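Local atomic coordinates of salicylaldehyde dehydrogenase NahF (Pseudomonas putida, PDB entry 4JZ6), a protein that probably catalyses the NAD+-dependent oxidation of salicylaldehyde to salicylate, a step in the breakdown of naphthalene. Residues A[361-366]-A[388-393]; A[382-387]-A[402-407]; A[30-35]-A[53-58]. All blocks are in the same frame, centred on the assembly; numbering follows the deposited sequence.

Contact 1. Residues A[361-366]-A[388-393]; sequences IDKGAK and SDMRIY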
loop_
_atom_site.group_PDB
_atom_site.type_symbol
_atom_site.label_atom_id
_atom_site.label_comp_id
_atom_site.label_asym_id
_atom_site.label_seq_id
_atom_site.Cartn_x
_atom_site.Cartn_y
_atom_site.Cartn_z
ATOM N N ILE A 361 -4.099 31.313 21.960
ATOM C CA ILE A 361 -4.601 32.421 22.763
ATOM C C ILE A 361 -3.737 33.689 22.647
ATOM O O ILE A 361 -4.258 34.812 22.676
ATOM C CB ILE A 361 -4.823 31.983 24.245
ATOM C CG1 ILE A 361 -6.207 32.416 24.711
ATOM C CG2 ILE A 361 -3.738 32.508 25.179
ATOM C CD1 ILE A 361 -7.290 31.945 23.789
ATOM N N ASP A 362 -2.428 33.506 22.488
ATOM C CA ASP A 362 -1.511 34.632 22.344
ATOM C C ASP A 362 -1.638 35.263 20.965
ATOM O O ASP A 362 -1.250 36.413 20.769
ATOM C CB ASP A 362 -0.063 34.194 22.578
ATOM C CG ASP A 362 0.234 33.907 24.039
ATOM O OD1 ASP A 362 -0.463 34.459 24.917
ATOM O OD2 ASP A 362 1.178 33.135 24.308
ATOM N N LYS A 363 -2.189 34.506 20.019
ATOM C CA LYS A 363 -2.335 34.966 18.641
ATOM C C LYS A 363 -3.758 35.395 18.304
ATOM O O LYS A 363 -4.141 35.415 17.139
ATOM C CB LYS A 363 -1.880 33.885 17.655
ATOM C CG LYS A 363 -0.393 33.599 17.697
ATOM C CD LYS A 363 -0.013 32.496 16.721
ATOM C CE LYS A 363 1.481 32.220 16.754
ATOM N NZ LYS A 363 1.875 31.161 15.791
ATOM N N GLY A 364 -4.544 35.729 19.321
ATOM C CA GLY A 364 -5.855 36.306 19.087
ATOM C C GLY A 364 -7.051 35.388 19.255
ATOM O O GLY A 364 -8.194 35.848 19.177
ATOM N N ALA A 365 -6.808 34.100 19.482
ATOM C CA ALA A 365 -7.910 33.163 19.683
ATOM C C ALA A 365 -8.750 33.566 20.893
ATOM O O ALA A 365 -8.288 34.286 21.782
ATOM C CB ALA A 365 -7.403 31.741 19.829
ATOM N N LYS A 366 -9.988 33.096 20.913
ATOM C CA LYS A 366 -10.948 33.514 21.917
ATOM C C LYS A 366 -11.585 32.289 22.575
ATOM O O LYS A 366 -12.245 31.490 21.910
ATOM C CB LYS A 366 -12.003 34.408 21.255
ATOM C CG LYS A 366 -13.159 34.825 22.139
ATOM C CD LYS A 366 -14.126 35.728 21.377
ATOM C CE LYS A 366 -15.447 35.882 22.117
ATOM N NZ LYS A 366 -15.243 36.248 23.550
ATOM N N SER A 388 -4.993 30.531 10.565
ATOM C CA SER A 388 -3.997 29.615 10.006
ATOM C C SER A 388 -2.581 29.751 10.575
ATOM O O SER A 388 -1.729 28.900 10.324
ATOM C CB SER A 388 -3.971 29.731 8.478
ATOM O OG SER A 388 -4.002 31.087 8.062
ATOM N N ASP A 389 -2.332 30.809 11.340
ATOM C CA ASP A 389 -1.008 31.015 11.923
ATOM C C ASP A 389 -0.869 30.358 13.296
ATOM O O ASP A 389 0.230 30.284 13.851
ATOM C CB ASP A 389 -0.669 32.509 12.012
ATOM C CG ASP A 389 -1.514 33.244 13.035
ATOM O OD1 ASP A 389 -2.669 32.830 13.265
ATOM O OD2 ASP A 389 -1.023 34.242 13.607
ATOM N N MET A 390 -1.985 29.887 13.840
ATOM C CA MET A 390 -1.978 29.212 15.132
ATOM C C MET A 390 -1.686 27.725 14.942
ATOM O O MET A 390 -2.171 27.109 13.993
ATOM C CB MET A 390 -3.326 29.393 15.826
ATOM C CG MET A 390 -3.734 30.839 16.012
ATOM S SD MET A 390 -5.460 31.008 16.491
ATOM C CE MET A 390 -5.701 32.765 16.292
ATOM N N ARG A 391 -0.882 27.156 15.836
ATOM C CA ARG A 391 -0.558 25.735 15.770
ATOM C C ARG A 391 -1.821 24.877 15.832
ATOM O O ARG A 391 -1.951 23.907 15.091
ATOM C CB ARG A 391 0.392 25.343 16.902
ATOM C CG ARG A 391 1.747 26.031 16.870
ATOM C CD ARG A 391 2.584 25.608 18.067
ATOM N NE ARG A 391 2.639 24.153 18.188
ATOM C CZ ARG A 391 2.920 23.503 19.313
ATOM N NH1 ARG A 391 3.171 24.179 20.430
ATOM N NH2 ARG A 391 2.946 22.176 19.325
ATOM N N ILE A 392 -2.758 25.256 16.699
ATOM C CA ILE A 392 -3.976 24.473 16.911
ATOM C C ILE A 392 -4.901 24.458 15.687
ATOM O O ILE A 392 -5.822 23.642 15.605
ATOM C CB ILE A 392 -4.745 24.937 18.177
ATOM C CG1 ILE A 392 -5.610 23.799 18.730
ATOM C CG2 ILE A 392 -5.576 26.172 17.884
ATOM C CD1 ILE A 392 -6.190 24.080 20.097
ATOM N N TYR A 393 -4.641 25.349 14.733
ATOM C CA TYR A 393 -5.361 25.367 13.460
ATOM C C TYR A 393 -5.344 24.006 12.750
ATOM O O TYR A 393 -6.355 23.575 12.201
ATOM C CB TYR A 393 -4.766 26.448 12.557
ATOM C CG TYR A 393 -5.411 26.636 11.200
ATOM C CD1 TYR A 393 -4.841 26.085 10.056
ATOM C CD2 TYR A 393 -6.559 27.405 11.056
ATOM C CE1 TYR A 393 -5.410 26.278 8.809
ATOM C CE2 TYR A 393 -7.134 27.605 9.813
ATOM C CZ TYR A 393 -6.559 27.040 8.693
ATOM O OH TYR A 393 -7.136 27.238 7.451
#
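Lys363 NZ donates to the backbone carbonyl Asp389 O at 2.7 Å, the one hydrogen bond between 361-366 and 388-393. The nitrogen lies 30° off the carbonyl plane. Lys363 turns CG anti to its own carbonyl carbon (chi1 -67°), and the rest of the chain is fully extended, so the lysine reaches the loop along a straight run of methylenes. Asp389 runs past it in the opposite direction. Its OD2 approaches the methylene CD of Lys363 at 3.7 Å but stays 4.8 Å from Lys363 NZ, which leaves the two charges near each other without a salt bridge. Beside them Met390, also extended beyond CG, reaches the backbone of 363-365: its CG touches Lys363 CB, its SD lies 3.9 Å from Ala365 CB, and its CE lies 3.6 Å from Ala365 N. An alanine in place of Met390 would probably open a gap beside Lys363 and Ala365 and leave the methyl of Ala365 without its thioether partner. Gly364 takes backbone angles at which a CB would collide with the preceding carbonyl oxygen. Asp359 on the helix also accepts from Arg391 N and forms a long, weak ion pair with Lys363. Because the lysine bonds to a main-chain oxygen, the link does not depend directly on the Asp389 carboxylate, although the nearby carboxylates of Asp389 and Asp359 would probably help stabilise the ammonium charge.

Contact 2. Residues A[382-387]-A[402-407]; sequences ILDHVK and TVVIRC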
loop_
_atom_site.group_PDB
_atom_site.type_symbol
_atom_site.label_atom_id
_atom_site.label_comp_id
_atom_site.label_asym_id
_atom_site.label_seq_id
_atom_site.Cartn_x
_atom_site.Cartn_y
_atom_site.Cartn_z
ATOM N N ILE A 382 -13.957 25.279 23.906
ATOM C CA ILE A 382 -14.100 25.685 22.509
ATOM C C ILE A 382 -13.364 27.003 22.260
ATOM O O ILE A 382 -13.567 27.982 22.985
ATOM C CB ILE A 382 -15.578 25.874 22.107
ATOM C CG1 ILE A 382 -16.401 24.626 22.425
ATOM C CG2 ILE A 382 -15.691 26.203 20.636
ATOM C CD1 ILE A 382 -17.888 24.840 22.279
ATOM N N LEU A 383 -12.504 27.023 21.245
ATOM C CA LEU A 383 -11.809 28.245 20.851
ATOM C C LEU A 383 -12.413 28.773 19.552
ATOM O O LEU A 383 -12.629 28.012 18.601
ATOM C CB LEU A 383 -10.307 27.997 20.686
ATOM C CG LEU A 383 -9.569 27.432 21.903
ATOM C CD1 LEU A 383 -8.097 27.207 21.602
ATOM C CD2 LEU A 383 -9.725 28.365 23.065
ATOM N N ASP A 384 -12.698 30.073 19.525
ATOM C CA ASP A 384 -13.292 30.716 18.357
ATOM C C ASP A 384 -12.285 31.660 17.702
ATOM O O ASP A 384 -11.313 32.075 18.339
ATOM C CB ASP A 384 -14.538 31.502 18.765
ATOM C CG ASP A 384 -15.405 31.891 17.575
ATOM O OD1 ASP A 384 -14.983 31.667 16.419
ATOM O OD2 ASP A 384 -16.509 32.432 17.801
ATOM N N HIS A 385 -12.537 32.006 16.439
ATOM C CA HIS A 385 -11.646 32.870 15.664
ATOM C C HIS A 385 -10.228 32.318 15.613
ATOM O O HIS A 385 -9.257 33.044 15.836
ATOM C CB HIS A 385 -11.631 34.293 16.215
ATOM C CG HIS A 385 -12.992 34.877 16.410
ATOM N ND1 HIS A 385 -13.765 35.331 15.365
ATOM C CD2 HIS A 385 -13.720 35.085 17.536
ATOM C CE1 HIS A 385 -14.909 35.792 15.833
ATOM N NE2 HIS A 385 -14.907 35.656 17.148
ATOM N N VAL A 386 -10.122 31.024 15.334
ATOM C CA VAL A 386 -8.833 30.390 15.126
ATOM C C VAL A 386 -8.384 30.631 13.685
ATOM O O VAL A 386 -9.181 30.548 12.750
ATOM C CB VAL A 386 -8.905 28.887 15.457
ATOM C CG1 VAL A 386 -7.666 28.159 14.976
ATOM C CG2 VAL A 386 -9.092 28.709 16.955
ATOM N N LYS A 387 -7.109 30.959 13.516
ATOM C CA LYS A 387 -6.581 31.342 12.216
ATOM C C LYS A 387 -5.368 30.485 11.839
ATOM O O LYS A 387 -4.778 29.812 12.686
ATOM C CB LYS A 387 -6.215 32.830 12.219
ATOM C CG LYS A 387 -7.394 33.781 12.417
ATOM C CD LYS A 387 -8.278 33.836 11.169
ATOM C CE LYS A 387 -9.080 35.142 11.071
ATOM N NZ LYS A 387 -10.343 35.143 11.875
ATOM N N THR A 402 -11.867 21.847 21.055
ATOM C CA THR A 402 -12.098 21.925 19.620
ATOM C C THR A 402 -12.094 23.389 19.159
ATOM O O THR A 402 -12.324 24.303 19.962
ATOM C CB THR A 402 -13.409 21.210 19.224
ATOM O OG1 THR A 402 -13.404 20.932 17.819
ATOM C CG2 THR A 402 -14.626 22.053 19.586
ATOM N N VAL A 403 -11.815 23.609 17.872
ATOM C CA VAL A 403 -11.646 24.966 17.350
ATOM C C VAL A 403 -12.651 25.358 16.264
ATOM O O VAL A 403 -13.074 24.532 15.450
ATOM C CB VAL A 403 -10.216 25.205 16.815
ATOM C CG1 VAL A 403 -9.192 24.914 17.895
ATOM C CG2 VAL A 403 -9.949 24.362 15.581
ATOM N N VAL A 404 -13.027 26.633 16.270
ATOM C CA VAL A 404 -13.917 27.183 15.258
ATOM C C VAL A 404 -13.135 28.048 14.275
ATOM O O VAL A 404 -12.488 29.021 14.669
ATOM C CB VAL A 404 -15.030 28.045 15.884
ATOM C CG1 VAL A 404 -16.087 28.366 14.855
ATOM C CG2 VAL A 404 -15.650 27.329 17.065
ATOM N N ILE A 405 -13.185 27.682 12.997
ATOM C CA ILE A 405 -12.626 28.527 11.952
ATOM C C ILE A 405 -13.762 29.090 11.115
ATOM O O ILE A 405 -14.551 28.343 10.538
ATOM C CB ILE A 405 -11.669 27.756 11.038
ATOM C CG1 ILE A 405 -10.637 26.994 11.872
ATOM C CG2 ILE A 405 -10.990 28.714 10.081
ATOM C CD1 ILE A 405 -9.892 25.932 11.098
ATOM N N ARG A 406 -13.860 30.412 11.074
ATOM C CA ARG A 406 -14.913 31.063 10.316
ATOM C C ARG A 406 -14.461 31.259 8.877
ATOM O O ARG A 406 -13.271 31.443 8.610
ATOM C CB ARG A 406 -15.276 32.401 10.955
ATOM C CG ARG A 406 -15.965 32.262 12.299
ATOM C CD ARG A 406 -15.823 33.512 13.139
ATOM N NE ARG A 406 -16.492 33.368 14.428
ATOM C CZ ARG A 406 -17.607 34.003 14.773
ATOM N NH1 ARG A 406 -18.138 33.799 15.971
ATOM N NH2 ARG A 406 -18.187 34.850 13.929
ATOM N N CYS A 407 -15.412 31.209 7.950
ATOM C CA CYS A 407 -15.100 31.356 6.535
ATOM C C CYS A 407 -16.231 32.040 5.795
ATOM O O CYS A 407 -17.347 32.144 6.302
ATOM C CB CYS A 407 -14.830 29.993 5.897
ATOM S SG CYS A 407 -16.289 28.923 5.744
HETATM O O HOH W 1 -11.774 31.959 12.156
#
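Asp384 and Arg406 meet with their side chains at about a right angle, yet with carboxylate and guanidinium only 25° from coplanar. Arg406 presents its NE side: NE donates to Asp384 OD1 at 3.0 Å and NH1 to Asp384 OD2 at 2.8 Å, each oxygen lying close to the guanidinium plane and met on its syn side. Asp384 sets CG anti to the backbone N, and the arginine is extended from CG to NE; the two grips fix the rotation of both groups. His385 crosses Arg406 obliquely, the two planes 20° apart, with His385 CE1 3.2 Å above one guanidinium face, toward its rim.

The backbones run parallel, at 21° to each other. Leu383 N bonds to Thr402 O, and Val404 N to Leu383 O at 2.7 Å. His385 then adopts a left-handed conformation, so Val386 N, rather than His385 N, takes up Val404 O at 3.2 Å. Where the strands part, a water bridges Val386 O and Arg406 N. Branched side chains suit the buried faces: Ile382 CG2 meets Val404 CG2 obliquely at 3.7 Å, and Val386 CG2 comes across Val403 CB at 3.7 Å.

Strand 381-384 lies between 366-369, antiparallel to it, and 401-407, which is followed by the parallel strand 306-310. Ile382 rests on Phe321 and Thr325 of helix 311-327, whose Asp315 makes a second salt bridge to Arg406 NH1, while Leu383 and Val403 pack against Ile392 on the other face.

Contact 3. Residues A[30-35]-A[53-58]; sequences DSSDQQ and NATVTD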
loop_
_atom_site.group_PDB
_atom_site.type_symbol
_atom_site.label_atom_id
_atom_site.label_comp_id
_atom_site.label_asym_id
_atom_site.label_seq_id
_atom_site.Cartn_x
_atom_site.Cartn_y
_atom_site.Cartn_z
ATOM N N ASP A 30 4.608 -15.165 31.752
ATOM C CA ASP A 30 5.373 -13.983 32.128
ATOM C C ASP A 30 6.357 -13.661 31.009
ATOM O O ASP A 30 6.557 -14.473 30.105
ATOM C CB ASP A 30 6.143 -14.238 33.424
ATOM C CG ASP A 30 5.239 -14.605 34.581
ATOM O OD1 ASP A 30 4.165 -13.980 34.719
ATOM O OD2 ASP A 30 5.603 -15.520 35.348
ATOM N N SER A 31 6.968 -12.482 31.064
ATOM C CA SER A 31 7.970 -12.112 30.071
ATOM C C SER A 31 9.274 -12.836 30.369
ATOM O O SER A 31 9.470 -13.340 31.473
ATOM C CB SER A 31 8.200 -10.605 30.062
ATOM O OG SER A 31 8.821 -10.185 31.265
ATOM N N SER A 32 10.171 -12.873 29.390
ATOM C CA SER A 32 11.412 -13.635 29.512
ATOM C C SER A 32 12.313 -13.167 30.659
ATOM O O SER A 32 13.295 -13.837 30.998
ATOM C CB SER A 32 12.184 -13.603 28.194
ATOM O OG SER A 32 12.593 -12.283 27.888
ATOM N N ASP A 33 11.979 -12.028 31.256
ATOM C CA ASP A 33 12.768 -11.491 32.355
ATOM C C ASP A 33 11.929 -11.304 33.616
ATOM O O ASP A 33 12.345 -10.608 34.546
ATOM C CB ASP A 33 13.413 -10.168 31.944
ATOM C CG ASP A 33 12.398 -9.154 31.468
ATOM O OD1 ASP A 33 11.223 -9.533 31.286
ATOM O OD2 ASP A 33 12.777 -7.979 31.266
ATOM N N GLN A 34 10.751 -11.927 33.634
ATOM C CA GLN A 34 9.804 -11.835 34.754
ATOM C C GLN A 34 9.558 -10.403 35.231
ATOM O O GLN A 34 9.233 -10.176 36.399
ATOM C CB GLN A 34 10.244 -12.709 35.937
ATOM C CG GLN A 34 10.401 -14.186 35.616
ATOM C CD GLN A 34 11.787 -14.515 35.102
ATOM O OE1 GLN A 34 12.773 -13.903 35.513
ATOM N NE2 GLN A 34 11.869 -15.479 34.193
ATOM N N GLN A 35 9.718 -9.443 34.328
ATOM C CA GLN A 35 9.544 -8.038 34.665
ATOM C C GLN A 35 8.126 -7.579 34.340
ATOM O O GLN A 35 7.491 -8.092 33.414
ATOM C CB GLN A 35 10.561 -7.181 33.911
ATOM C CG GLN A 35 11.996 -7.408 34.329
ATOM C CD GLN A 35 12.530 -6.279 35.178
ATOM O OE1 GLN A 35 12.612 -6.391 36.407
ATOM N NE2 GLN A 35 12.899 -5.173 34.528
ATOM N N ASN A 53 5.937 -7.456 31.220
ATOM C CA ASN A 53 6.653 -6.519 30.365
ATOM C C ASN A 53 7.499 -7.255 29.342
ATOM O O ASN A 53 8.640 -7.606 29.620
ATOM C CB ASN A 53 7.532 -5.598 31.211
ATOM C CG ASN A 53 7.923 -4.327 30.482
ATOM O OD1 ASN A 53 7.437 -4.046 29.382
ATOM N ND2 ASN A 53 8.796 -3.541 31.101
ATOM N N ALA A 54 6.932 -7.479 28.160
ATOM C CA ALA A 54 7.577 -8.274 27.119
ATOM C C ALA A 54 8.970 -7.779 26.768
ATOM O O ALA A 54 9.252 -6.586 26.835
ATOM C CB ALA A 54 6.709 -8.309 25.873
ATOM N N THR A 55 9.840 -8.711 26.410
ATOM C CA THR A 55 11.157 -8.367 25.901
ATOM C C THR A 55 11.180 -8.627 24.406
ATOM O O THR A 55 10.221 -9.167 23.849
ATOM C CB THR A 55 12.259 -9.215 26.540
ATOM O OG1 THR A 55 12.048 -10.596 26.217
ATOM C CG2 THR A 55 12.265 -9.032 28.048
ATOM N N VAL A 56 12.277 -8.240 23.764
ATOM C CA VAL A 56 12.476 -8.534 22.353
ATOM C C VAL A 56 12.439 -10.042 22.147
ATOM O O VAL A 56 11.850 -10.533 21.178
ATOM C CB VAL A 56 13.814 -7.968 21.854
ATOM C CG1 VAL A 56 14.161 -8.538 20.490
ATOM C CG2 VAL A 56 13.749 -6.455 21.806
ATOM N N THR A 57 13.049 -10.771 23.081
ATOM C CA THR A 57 13.035 -12.226 23.048
ATOM C C THR A 57 11.609 -12.762 22.987
ATOM O O THR A 57 11.316 -13.657 22.197
ATOM C CB THR A 57 13.754 -12.837 24.268
ATOM O OG1 THR A 57 15.102 -12.352 24.331
ATOM C CG2 THR A 57 13.773 -14.353 24.160
ATOM N N ASP A 58 10.728 -12.207 23.819
ATOM C CA ASP A 58 9.319 -12.609 23.825
ATOM C C ASP A 58 8.675 -12.329 22.474
ATOM O O ASP A 58 7.872 -13.120 21.978
ATOM C CB ASP A 58 8.533 -11.893 24.931
ATOM C CG ASP A 58 8.959 -12.319 26.332
ATOM O OD1 ASP A 58 8.734 -13.495 26.702
ATOM O OD2 ASP A 58 9.505 -11.473 27.073
#
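Asp58 OD2 takes N-H groups from two places at once: Ser32 N reaches its syn lone pair at 2.8 Å in an almost straight bond, and Thr55 N its anti lone pair at 2.9 Å. One carboxylate oxygen thus ties the 30-35 loop to the start of helix 56-73. A small side chain at Ser32 probably allows this approach; its OG is modelled implausibly near Thr55 OG1, so the detail of that pair is doubtful. Thr55 and Asp58 form a capping box, in which Thr55, as N-cap, receives Asp58 N on OG1 at 3.2 Å. Thr55 OG1 stands between the backbone N and the carbonyl carbon (chi1 62°), a rotamer that directs it to the first turn of the helix. The positive end of the helix dipole would probably suit the aspartate charge. Residues Ser31 to Gln34 make a type I turn, after which Gln35 O accepts Asn53 N at 2.8 Å, near the ends of the antiparallel strands 36-40 and 47-52. Asp33 passes Thr55 in the opposite direction, its OD2 3.4 Å from Thr55 CG2. Arg224 pairs with Asp33 OD2 and also binds Ala54 O, while Asn53 OD1 accepts from Ser221 N.

Contacts 1 and 2 adjoin, their centres about 9 Å apart, and their segments alternate along the chain. Contact 2 is the buried pairing of two strands in the seven-stranded sheet, and contact 1 lies beside it at the surface: Lys366 O probably accepts from Asp384 N, and Tyr393 packs on Ile405. Contact 3 belongs to the N-terminal four-stranded sheet and the helix that follows it, with its centre about 47 Å from that of contact 2 and on the opposite side of the chain's centre. Chemistry follows place: backbone bonds, branched apolar side chains and a two-bonded salt bridge in contact 2, one lysine and a thioether in contact 1, and mainly polar capping in the partly buried contact 3.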